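Major exported protein (Pseudomonas aeruginosa, PDB 3HE1) is a secreted Hcp-family protein of the type VI secretion system that assembles as a hexamer and probably builds the tube expelled by that machinery. Local coordinates at residues T34-I39 against L104-S109; R85-V90 against I173-E178; E111-V116 against V166-R171. All coordinates share one frame; numbering follows the deposited sequence. Where two conformers were deposited one is given.

Contact 1. Residues T34-I39 against L104-S109; sequences TKQGLI and LAALTS
The side chain of Gln36 reaches across to the helix 100-109, where its amide nitrogen lies against Ala105 and Ala106. At its base, CB rests on Ile39 of its own segment, 3.6 Å from Ile39 CG1. A chi1 of -58°, with CG anti to the carbonyl carbon, sets CG beside the carboxylate of Glu111, and the extended chain beyond carries CD on toward the helix. NE2 does the touching: it is 3.8 Å from Ala105 CB and 4.0 Å from Ala106 CB. The backbone beneath is a classic beta bulge, with Gln36 and Gly37 both set against one residue at the end of strand 27-33, just where the chain doubles back into strand 37-38. The contact joins this hairpin to the helix that packs on strand 140-149. Although NE2 is 3.6 Å from Ala106 N, the two are not bonded; the amide nitrogen is instead gripped by Glu111 OE1 and the carbonyl of Leu102. Two acceptors on the same atom fix the rotation of the amide and settle which end is nitrogen. Ala106 also packs on Ile142 of strand 140-149.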
loop_
_atom_site.group_PDB
_atom_site.type_symbol
_atom_site.label_atom_id
_atom_site.label_comp_id
_atom_site.label_asym_id
_atom_site.label_seq_id
_atom_site.Cartn_x
_atom_site.Cartn_y
_atom_site.Cartn_z
ATOM N N THR A 34 -15.057 22.236 -30.532
ATOM C CA THR A 34 -15.622 23.367 -31.255
ATOM C C THR A 34 -14.591 24.029 -32.171
ATOM O O THR A 34 -14.918 24.482 -33.276
ATOM C CB THR A 34 -16.211 24.426 -30.291
ATOM O OG1 THR A 34 -15.333 24.604 -29.172
ATOM C CG2 THR A 34 -17.591 23.998 -29.799
ATOM N N LYS A 35 -13.346 24.072 -31.710
ATOM C CA LYS A 35 -12.279 24.714 -32.468
ATOM C C LYS A 35 -11.515 23.740 -33.356
ATOM O O LYS A 35 -11.208 24.056 -34.503
ATOM C CB LYS A 35 -11.313 25.438 -31.530
ATOM C CG LYS A 35 -11.935 26.623 -30.811
ATOM C CD LYS A 35 -12.790 26.190 -29.619
ATOM C CE LYS A 35 -13.529 27.370 -29.017
ATOM N NZ LYS A 35 -13.778 27.190 -27.577
ATOM N N GLN A 36 -11.230 22.554 -32.827
ATOM C CA GLN A 36 -10.346 21.607 -33.492
ATOM C C GLN A 36 -11.019 20.533 -34.350
ATOM O O GLN A 36 -10.339 19.786 -35.055
ATOM C CB GLN A 36 -9.459 20.921 -32.459
ATOM C CG GLN A 36 -8.618 21.872 -31.632
ATOM C CD GLN A 36 -7.479 21.162 -30.914
ATOM O OE1 GLN A 36 -6.627 20.531 -31.550
ATOM N NE2 GLN A 36 -7.453 21.268 -29.586
ATOM N N GLY A 37 -12.341 20.440 -34.296
ATOM C CA GLY A 37 -13.032 19.397 -35.037
ATOM C C GLY A 37 -12.875 18.053 -34.339
ATOM O O GLY A 37 -12.928 17.987 -33.111
ATOM N N LEU A 38 -12.688 16.987 -35.115
ATOM C CA LEU A 38 -12.505 15.645 -34.563
ATOM C C LEU A 38 -11.066 15.499 -34.097
ATOM O O LEU A 38 -10.139 15.410 -34.909
ATOM C CB LEU A 38 -12.874 14.558 -35.592
ATOM C CG LEU A 38 -12.922 13.103 -35.088
ATOM C CD1 LEU A 38 -13.836 12.940 -33.878
ATOM C CD2 LEU A 38 -13.331 12.134 -36.188
ATOM N N ILE A 39 -10.882 15.490 -32.782
ATOM C CA ILE A 39 -9.547 15.544 -32.203
ATOM C C ILE A 39 -8.908 14.166 -32.221
ATOM O O ILE A 39 -7.692 14.033 -32.175
ATOM C CB ILE A 39 -9.580 16.159 -30.788
ATOM C CG1 ILE A 39 -9.749 17.683 -30.897
ATOM C CG2 ILE A 39 -8.325 15.792 -29.986
ATOM C CD1 ILE A 39 -10.296 18.354 -29.637
ATOM N N LEU A 104 -3.992 18.761 -24.940
ATOM C CA LEU A 104 -3.375 19.809 -24.139
ATOM C C LEU A 104 -3.788 21.158 -24.695
ATOM O O LEU A 104 -4.207 22.045 -23.952
ATOM C CB LEU A 104 -1.855 19.668 -24.123
ATOM C CG LEU A 104 -1.423 18.415 -23.357
ATOM C CD1 LEU A 104 -0.146 17.802 -23.921
ATOM C CD2 LEU A 104 -1.299 18.707 -21.867
ATOM N N ALA A 105 -3.693 21.316 -26.009
ATOM C CA ALA A 105 -4.134 22.564 -26.603
ATOM C C ALA A 105 -5.540 22.821 -26.087
ATOM O O ALA A 105 -5.830 23.896 -25.567
ATOM C CB ALA A 105 -4.113 22.487 -28.119
ATOM N N ALA A 106 -6.400 21.812 -26.209
ATOM C CA ALA A 106 -7.762 21.905 -25.707
ATOM C C ALA A 106 -7.775 22.397 -24.259
ATOM O O ALA A 106 -8.417 23.393 -23.935
ATOM C CB ALA A 106 -8.469 20.552 -25.830
ATOM N N LEU A 107 -7.049 21.701 -23.396
ATOM C CA LEU A 107 -7.053 21.999 -21.974
ATOM C C LEU A 107 -6.621 23.447 -21.737
ATOM O O LEU A 107 -7.360 24.235 -21.147
ATOM C CB LEU A 107 -6.116 21.025 -21.252
ATOM C CG LEU A 107 -5.947 20.960 -19.733
ATOM C CD1 LEU A 107 -4.765 20.076 -19.458
ATOM C CD2 LEU A 107 -5.713 22.310 -19.111
ATOM N N THR A 108 -5.423 23.790 -22.203
ATOM C CA THR A 108 -4.845 25.116 -21.966
ATOM C C THR A 108 -5.583 26.233 -22.695
ATOM O O THR A 108 -5.401 27.413 -22.383
ATOM C CB THR A 108 -3.357 25.186 -22.380
ATOM O OG1 THR A 108 -3.206 24.708 -23.723
ATOM C CG2 THR A 108 -2.492 24.358 -21.444
ATOM N N SER A 109 -6.398 25.862 -23.677
ATOM C CA SER A 109 -7.145 26.858 -24.427
ATOM C C SER A 109 -8.484 27.147 -23.774
ATOM O O SER A 109 -9.078 28.186 -24.038
ATOM C CB SER A 109 -7.359 26.421 -25.878
ATOM O OG SER A 109 -8.301 25.366 -25.964
#

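Contact 2. Residues R85-V90 against I173-E178; sequences RVHKPV and ITWTHE
In the Hcp beta barrel, His87 and Val90 of strand 86-95 meet Ile173 and Trp175 of strand 172-177. This is a buried contact between two strands that are not neighbours in the sheet, and it is made by side chains alone. Ile173 meets both residues of the other strand, and His87 turns CE1 to it. That CE1 is 4.1 Å from Ile173 CG2, and the methyl lies at the edge of the imidazole, near the ring plane. The same CE1 is 4.4 Å from Trp175 CH2, at the edge of the indole. Ile173 has CG1 anti to its backbone N (chi1 174°), which leaves CG2 in the crowded position between N and the carbonyl carbon, turned to the histidine. The extended remainder of the chain sends CD1 off at a broad angle from CG2, to Val90 CG2 at 4.4 Å. Along its own strand Ile173 also lays CG1 over one face of the Trp175 indole, 3.7 Å above the plane and offset toward the rim. Trp175 carries the packing outward, since it also touches Leu104 of a neighbouring subunit. His68 and Leu137 close in around Ile173. The polar atoms of the histidine are held elsewhere: ND1 is hydrogen-bonded to the hydroxyl of Tyr170, and NE2 to OD2 of Asp186, the carboxylate oxygen that also forms a salt bridge with Arg85. Because CE1 sits between these two nitrogens, the bonds on either side of it fix the ring's tilt and present a carbon to the aliphatic methyl. A proton on NE2 is probably stabilised by the carboxylate, which would ease the burial of a polar ring beside isoleucine and tryptophan.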
loop_
_atom_site.group_PDB
_atom_site.type_symbol
_atom_site.label_atom_id
_atom_site.label_comp_id
_atom_site.label_asym_id
_atom_site.label_seq_id
_atom_site.Cartn_x
_atom_site.Cartn_y
_atom_site.Cartn_z
ATOM N N ARG A 85 -28.279 16.017 -6.848
ATOM C CA ARG A 85 -27.101 15.198 -7.112
ATOM C C ARG A 85 -25.889 16.063 -7.474
ATOM O O ARG A 85 -26.022 17.227 -7.851
ATOM C CB ARG A 85 -27.392 14.143 -8.198
ATOM C CG ARG A 85 -27.438 14.659 -9.651
ATOM C CD ARG A 85 -28.637 15.569 -9.939
ATOM N NE ARG A 85 -28.668 16.015 -11.335
ATOM C CZ ARG A 85 -29.522 16.916 -11.821
ATOM N NH1 ARG A 85 -29.475 17.256 -13.103
ATOM N NH2 ARG A 85 -30.423 17.479 -11.023
ATOM N N VAL A 86 -24.702 15.487 -7.345
ATOM C CA VAL A 86 -23.474 16.201 -7.630
ATOM C C VAL A 86 -22.598 15.335 -8.540
ATOM O O VAL A 86 -22.159 14.254 -8.141
ATOM C CB VAL A 86 -22.725 16.526 -6.310
ATOM C CG1 VAL A 86 -21.251 16.796 -6.558
ATOM C CG2 VAL A 86 -23.385 17.693 -5.593
ATOM N N HIS A 87 -22.348 15.786 -9.765
ATOM C CA HIS A 87 -21.460 15.027 -10.644
ATOM C C HIS A 87 -19.991 15.314 -10.371
ATOM O O HIS A 87 -19.635 16.410 -9.920
ATOM C CB HIS A 87 -21.782 15.290 -12.107
ATOM C CG HIS A 87 -23.142 14.825 -12.508
ATOM N ND1 HIS A 87 -23.356 13.966 -13.562
ATOM C CD2 HIS A 87 -24.362 15.090 -11.982
ATOM C CE1 HIS A 87 -24.650 13.736 -13.684
ATOM N NE2 HIS A 87 -25.283 14.399 -12.732
ATOM N N LYS A 88 -19.156 14.308 -10.632
ATOM C CA LYS A 88 -17.699 14.430 -10.573
ATOM C C LYS A 88 -17.116 14.321 -11.974
ATOM O O LYS A 88 -17.717 13.678 -12.838
ATOM C CB LYS A 88 -17.094 13.336 -9.698
ATOM C CG LYS A 88 -17.579 13.363 -8.274
ATOM C CD LYS A 88 -17.606 14.774 -7.759
ATOM C CE LYS A 88 -17.881 14.814 -6.271
ATOM N NZ LYS A 88 -18.335 16.167 -5.837
ATOM N N PRO A 89 -15.938 14.935 -12.205
ATOM C CA PRO A 89 -15.391 14.971 -13.567
ATOM C C PRO A 89 -15.193 13.579 -14.111
ATOM O O PRO A 89 -14.938 12.665 -13.319
ATOM C CB PRO A 89 -14.038 15.657 -13.382
ATOM C CG PRO A 89 -14.201 16.480 -12.149
ATOM C CD PRO A 89 -15.082 15.660 -11.250
ATOM N N VAL A 90 -15.327 13.400 -15.424
ATOM C CA VAL A 90 -15.048 12.093 -16.012
ATOM C C VAL A 90 -13.551 11.965 -16.228
ATOM O O VAL A 90 -12.894 12.930 -16.622
ATOM C CB VAL A 90 -15.815 11.845 -17.323
ATOM C CG1 VAL A 90 -15.390 10.514 -17.953
ATOM C CG2 VAL A 90 -17.306 11.847 -17.058
ATOM N N ILE A 173 -24.362 14.002 -19.590
ATOM C CA ILE A 173 -23.757 12.723 -19.845
ATOM C C ILE A 173 -24.882 11.745 -20.034
ATOM O O ILE A 173 -25.930 11.846 -19.394
ATOM C CB ILE A 173 -22.961 12.287 -18.641
ATOM C CG1 ILE A 173 -22.431 10.865 -18.825
ATOM C CG2 ILE A 173 -23.842 12.388 -17.437
ATOM C CD1 ILE A 173 -21.375 10.478 -17.798
ATOM N N THR A 174 -24.670 10.808 -20.941
ATOM C CA THR A 174 -25.685 9.844 -21.271
ATOM C C THR A 174 -25.035 8.476 -21.209
ATOM O O THR A 174 -23.919 8.284 -21.709
ATOM C CB THR A 174 -26.286 10.116 -22.673
ATOM O OG1 THR A 174 -26.756 11.464 -22.734
ATOM C CG2 THR A 174 -27.457 9.183 -22.951
ATOM N N TRP A 175 -25.720 7.546 -20.551
ATOM C CA TRP A 175 -25.270 6.167 -20.464
ATOM C C TRP A 175 -26.281 5.301 -21.184
ATOM O O TRP A 175 -27.463 5.322 -20.861
ATOM C CB TRP A 175 -25.187 5.704 -19.015
ATOM C CG TRP A 175 -24.430 6.597 -18.069
ATOM C CD1 TRP A 175 -23.099 6.513 -17.728
ATOM C CD2 TRP A 175 -24.972 7.674 -17.302
ATOM N NE1 TRP A 175 -22.787 7.484 -16.805
ATOM C CE2 TRP A 175 -23.921 8.213 -16.531
ATOM C CE3 TRP A 175 -26.249 8.247 -17.199
ATOM C CZ2 TRP A 175 -24.108 9.295 -15.669
ATOM C CZ3 TRP A 175 -26.434 9.323 -16.346
ATOM C CH2 TRP A 175 -25.370 9.835 -15.591
ATOM N N THR A 176 -25.814 4.529 -22.151
ATOM C CA THR A 176 -26.690 3.653 -22.899
ATOM C C THR A 176 -26.142 2.246 -22.891
ATOM O O THR A 176 -24.945 2.056 -23.076
ATOM C CB THR A 176 -26.744 4.082 -24.339
ATOM O OG1 THR A 176 -27.070 5.476 -24.403
ATOM C CG2 THR A 176 -27.775 3.258 -25.080
ATOM N N HIS A 177 -27.007 1.265 -22.666
ATOM C CA HIS A 177 -26.624 -0.122 -22.880
ATOM C C HIS A 177 -27.070 -0.493 -24.289
ATOM O O HIS A 177 -28.243 -0.349 -24.614
ATOM C CB HIS A 177 -27.244 -1.055 -21.834
ATOM C CG HIS A 177 -26.739 -2.460 -21.923
ATOM N ND1 HIS A 177 -26.077 -3.087 -20.889
ATOM C CD2 HIS A 177 -26.754 -3.345 -22.949
ATOM C CE1 HIS A 177 -25.726 -4.305 -21.267
ATOM N NE2 HIS A 177 -26.126 -4.487 -22.515
ATOM N N GLU A 178 -26.127 -0.963 -25.114
ATOM C CA GLU A 178 -26.310 -1.105 -26.572
ATOM C C GLU A 178 -26.945 -2.410 -27.046
ATOM O O GLU A 178 -27.510 -2.461 -28.145
ATOM C CB GLU A 178 -24.979 -0.920 -27.320
ATOM C CG GLU A 178 -24.341 0.454 -27.173
ATOM C CD GLU A 178 -25.170 1.567 -27.791
ATOM O OE1 GLU A 178 -26.170 1.271 -28.472
ATOM O OE2 GLU A 178 -24.819 2.749 -27.600
#

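Contact 3. Residues E111-V116 against V166-R171; sequences ERLTKV and VHFTYR
Phe168 projects into the core of the Hcp barrel, where Leu113 and Val116 meet its ring from two different directions. Leu113 comes in at the edge: CD2 lies in the ring plane, 3.7 Å from Phe168 CD1. Val116 stands over a face instead, with CG1 above the ring and CG2 3.8 Å from Phe168 CE1. The opposite face is taken by Val166, two residues back on the same strand, whose CG1 is 3.7 Å above the plane, so the ring is held between two valines while a leucine blocks its rim. Leu113 and Val116 can both point inward because the chain turns a corner at Thr114; Thr114 and Lys115 form a classic beta bulge opposite Thr32 of strand 27-33. Strand 112-123 thereby brings residues from before and after the bend against a single aromatic ring. Ile31 and Leu137, from strands 27-33 and 129-137 that pair with 112-123, also touch Phe168. With CG anti to the carbonyl carbon (chi1 -43°), the ring swings so that its CD1-CE1 side faces Leu113 and Val116. In Val116 it is the branch anti to its own carbonyl carbon, CG2, that comes within 3.9 Å of Phe168 CD1.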
loop_
_atom_site.group_PDB
_atom_site.type_symbol
_atom_site.label_atom_id
_atom_site.label_comp_id
_atom_site.label_asym_id
_atom_site.label_seq_id
_atom_site.Cartn_x
_atom_site.Cartn_y
_atom_site.Cartn_z
ATOM N N GLU A 111 -11.048 25.207 -24.398
ATOM C CA GLU A 111 -11.941 24.889 -25.503
ATOM C C GLU A 111 -13.073 23.917 -25.127
ATOM O O GLU A 111 -12.816 22.809 -24.654
ATOM C CB GLU A 111 -11.135 24.310 -26.670
ATOM C CG GLU A 111 -12.004 23.791 -27.810
ATOM C CD GLU A 111 -11.229 22.943 -28.785
ATOM O OE1 GLU A 111 -9.985 22.945 -28.703
ATOM O OE2 GLU A 111 -11.852 22.257 -29.620
ATOM N N ARG A 112 -14.319 24.343 -25.346
ATOM C CA ARG A 112 -15.479 23.485 -25.121
ATOM C C ARG A 112 -15.485 22.310 -26.096
ATOM O O ARG A 112 -15.362 22.483 -27.310
ATOM C CB ARG A 112 -16.796 24.271 -25.231
ATOM C CG ARG A 112 -18.055 23.382 -25.239
ATOM C CD ARG A 112 -19.371 24.173 -25.146
ATOM N NE ARG A 112 -19.550 25.118 -26.247
ATOM C CZ ARG A 112 -20.065 24.811 -27.435
ATOM N NH1 ARG A 112 -20.454 23.570 -27.703
ATOM N NH2 ARG A 112 -20.189 25.748 -28.365
ATOM N N LEU A 113 -15.614 21.107 -25.553
ATOM C CA LEU A 113 -15.684 19.891 -26.351
ATOM C C LEU A 113 -17.126 19.578 -26.731
ATOM O O LEU A 113 -17.902 19.139 -25.877
ATOM C CB LEU A 113 -15.151 18.722 -25.525
ATOM C CG LEU A 113 -13.775 18.228 -25.884
ATOM C CD1 LEU A 113 -13.004 19.386 -26.518
ATOM C CD2 LEU A 113 -13.109 17.664 -24.626
ATOM N N THR A 114 -17.498 19.769 -27.995
ATOM C CA THR A 114 -18.891 19.493 -28.397
ATOM C C THR A 114 -19.379 18.080 -28.047
ATOM O O THR A 114 -20.506 17.905 -27.571
ATOM C CB THR A 114 -19.155 19.755 -29.892
ATOM O OG1 THR A 114 -19.349 21.158 -30.102
ATOM C CG2 THR A 114 -20.403 19.026 -30.327
ATOM N N LYS A 115 -18.536 17.078 -28.288
ATOM C CA LYS A 115 -18.873 15.706 -27.916
ATOM C C LYS A 115 -17.652 14.847 -27.608
ATOM O O LYS A 115 -16.753 14.705 -28.432
ATOM C CB LYS A 115 -19.731 15.028 -28.991
ATOM C CG LYS A 115 -20.152 13.616 -28.622
ATOM C CD LYS A 115 -21.440 13.182 -29.341
ATOM C CE LYS A 115 -21.147 12.466 -30.647
ATOM N NZ LYS A 115 -22.311 11.635 -31.076
ATOM N N VAL A 116 -17.634 14.294 -26.401
ATOM C CA VAL A 116 -16.722 13.224 -26.037
ATOM C C VAL A 116 -17.600 12.003 -25.894
ATOM O O VAL A 116 -18.607 12.043 -25.176
ATOM C CB VAL A 116 -16.067 13.483 -24.680
ATOM C CG1 VAL A 116 -15.268 12.245 -24.223
ATOM C CG2 VAL A 116 -15.216 14.745 -24.743
ATOM N N VAL A 166 -6.808 12.032 -18.624
ATOM C CA VAL A 166 -7.488 13.289 -18.930
ATOM C C VAL A 166 -8.846 13.405 -18.241
ATOM O O VAL A 166 -9.607 12.444 -18.210
ATOM C CB VAL A 166 -7.665 13.472 -20.442
ATOM C CG1 VAL A 166 -8.372 14.788 -20.736
ATOM C CG2 VAL A 166 -6.309 13.411 -21.135
ATOM N N HIS A 167 -9.136 14.590 -17.701
ATOM C CA HIS A 167 -10.382 14.845 -16.972
ATOM C C HIS A 167 -11.286 15.843 -17.665
ATOM O O HIS A 167 -10.854 16.934 -18.035
ATOM C CB HIS A 167 -10.089 15.392 -15.588
ATOM C CG HIS A 167 -9.096 14.598 -14.830
ATOM N ND1 HIS A 167 -9.226 14.327 -13.489
ATOM C CD2 HIS A 167 -7.940 13.999 -15.226
ATOM C CE1 HIS A 167 -8.193 13.610 -13.082
ATOM N NE2 HIS A 167 -7.402 13.395 -14.123
ATOM N N PHE A 168 -12.554 15.470 -17.801
ATOM C CA PHE A 168 -13.550 16.323 -18.413
ATOM C C PHE A 168 -14.651 16.644 -17.408
ATOM O O PHE A 168 -15.119 15.772 -16.677
ATOM C CB PHE A 168 -14.210 15.620 -19.594
ATOM C CG PHE A 168 -13.261 14.884 -20.498
ATOM C CD1 PHE A 168 -12.889 15.430 -21.727
ATOM C CD2 PHE A 168 -12.777 13.627 -20.150
ATOM C CE1 PHE A 168 -12.031 14.744 -22.591
ATOM C CE2 PHE A 168 -11.919 12.936 -20.995
ATOM C CZ PHE A 168 -11.550 13.495 -22.225
ATOM N N THR A 169 -15.067 17.899 -17.372
ATOM C CA THR A 169 -16.382 18.204 -16.874
ATOM C C THR A 169 -17.263 18.268 -18.125
ATOM O O THR A 169 -16.772 18.037 -19.234
ATOM C CB THR A 169 -16.407 19.500 -16.056
ATOM O OG1 THR A 169 -16.071 20.611 -16.895
ATOM C CG2 THR A 169 -15.421 19.391 -14.885
ATOM N N TYR A 170 -18.555 18.534 -17.943
ATOM C CA TYR A 170 -19.533 18.473 -19.031
ATOM C C TYR A 170 -20.881 19.002 -18.563
ATOM O O TYR A 170 -21.146 19.101 -17.369
ATOM C CB TYR A 170 -19.736 17.033 -19.481
ATOM C CG TYR A 170 -20.049 16.141 -18.311
ATOM C CD1 TYR A 170 -21.321 16.106 -17.759
ATOM C CD2 TYR A 170 -19.061 15.362 -17.735
ATOM C CE1 TYR A 170 -21.602 15.300 -16.674
ATOM C CE2 TYR A 170 -19.331 14.554 -16.659
ATOM C CZ TYR A 170 -20.601 14.524 -16.129
ATOM O OH TYR A 170 -20.858 13.717 -15.043
ATOM N N ARG A 171 -21.734 19.329 -19.519
ATOM C CA ARG A 171 -23.059 19.821 -19.209
ATOM C C ARG A 171 -24.022 18.638 -19.075
ATOM O O ARG A 171 -25.081 18.749 -18.465
ATOM C CB ARG A 171 -23.523 20.797 -20.294
ATOM C CG ARG A 171 -25.022 21.058 -20.302
ATOM C CD ARG A 171 -25.502 21.718 -21.597
ATOM N NE ARG A 171 -25.253 20.933 -22.814
ATOM C CZ ARG A 171 -26.184 20.259 -23.492
ATOM N NH1 ARG A 171 -27.443 20.242 -23.072
ATOM N NH2 ARG A 171 -25.855 19.598 -24.596
#

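Contact 3 lies between the other two, its centre about 10 Å from that of contact 1 and about 12 Å from that of contact 2. Contacts 1 and 2 are about 22 Å apart between centres and do not touch within one chain. The join to contact 1 is polar: Thr34 OG1 is 2.8 Å from Arg112 O, and Lys35 N is 3.1 Å from Glu111 OE2, both probable hydrogen bonds. Toward contact 2 the sheet itself makes the link, with Val90 N 2.7 Å from Phe168 O in the pairing of strands 86-95 and 162-169. Across the subunit boundary contacts 1 and 2 do meet: Thr108 packs against Arg85 of a neighbouring subunit.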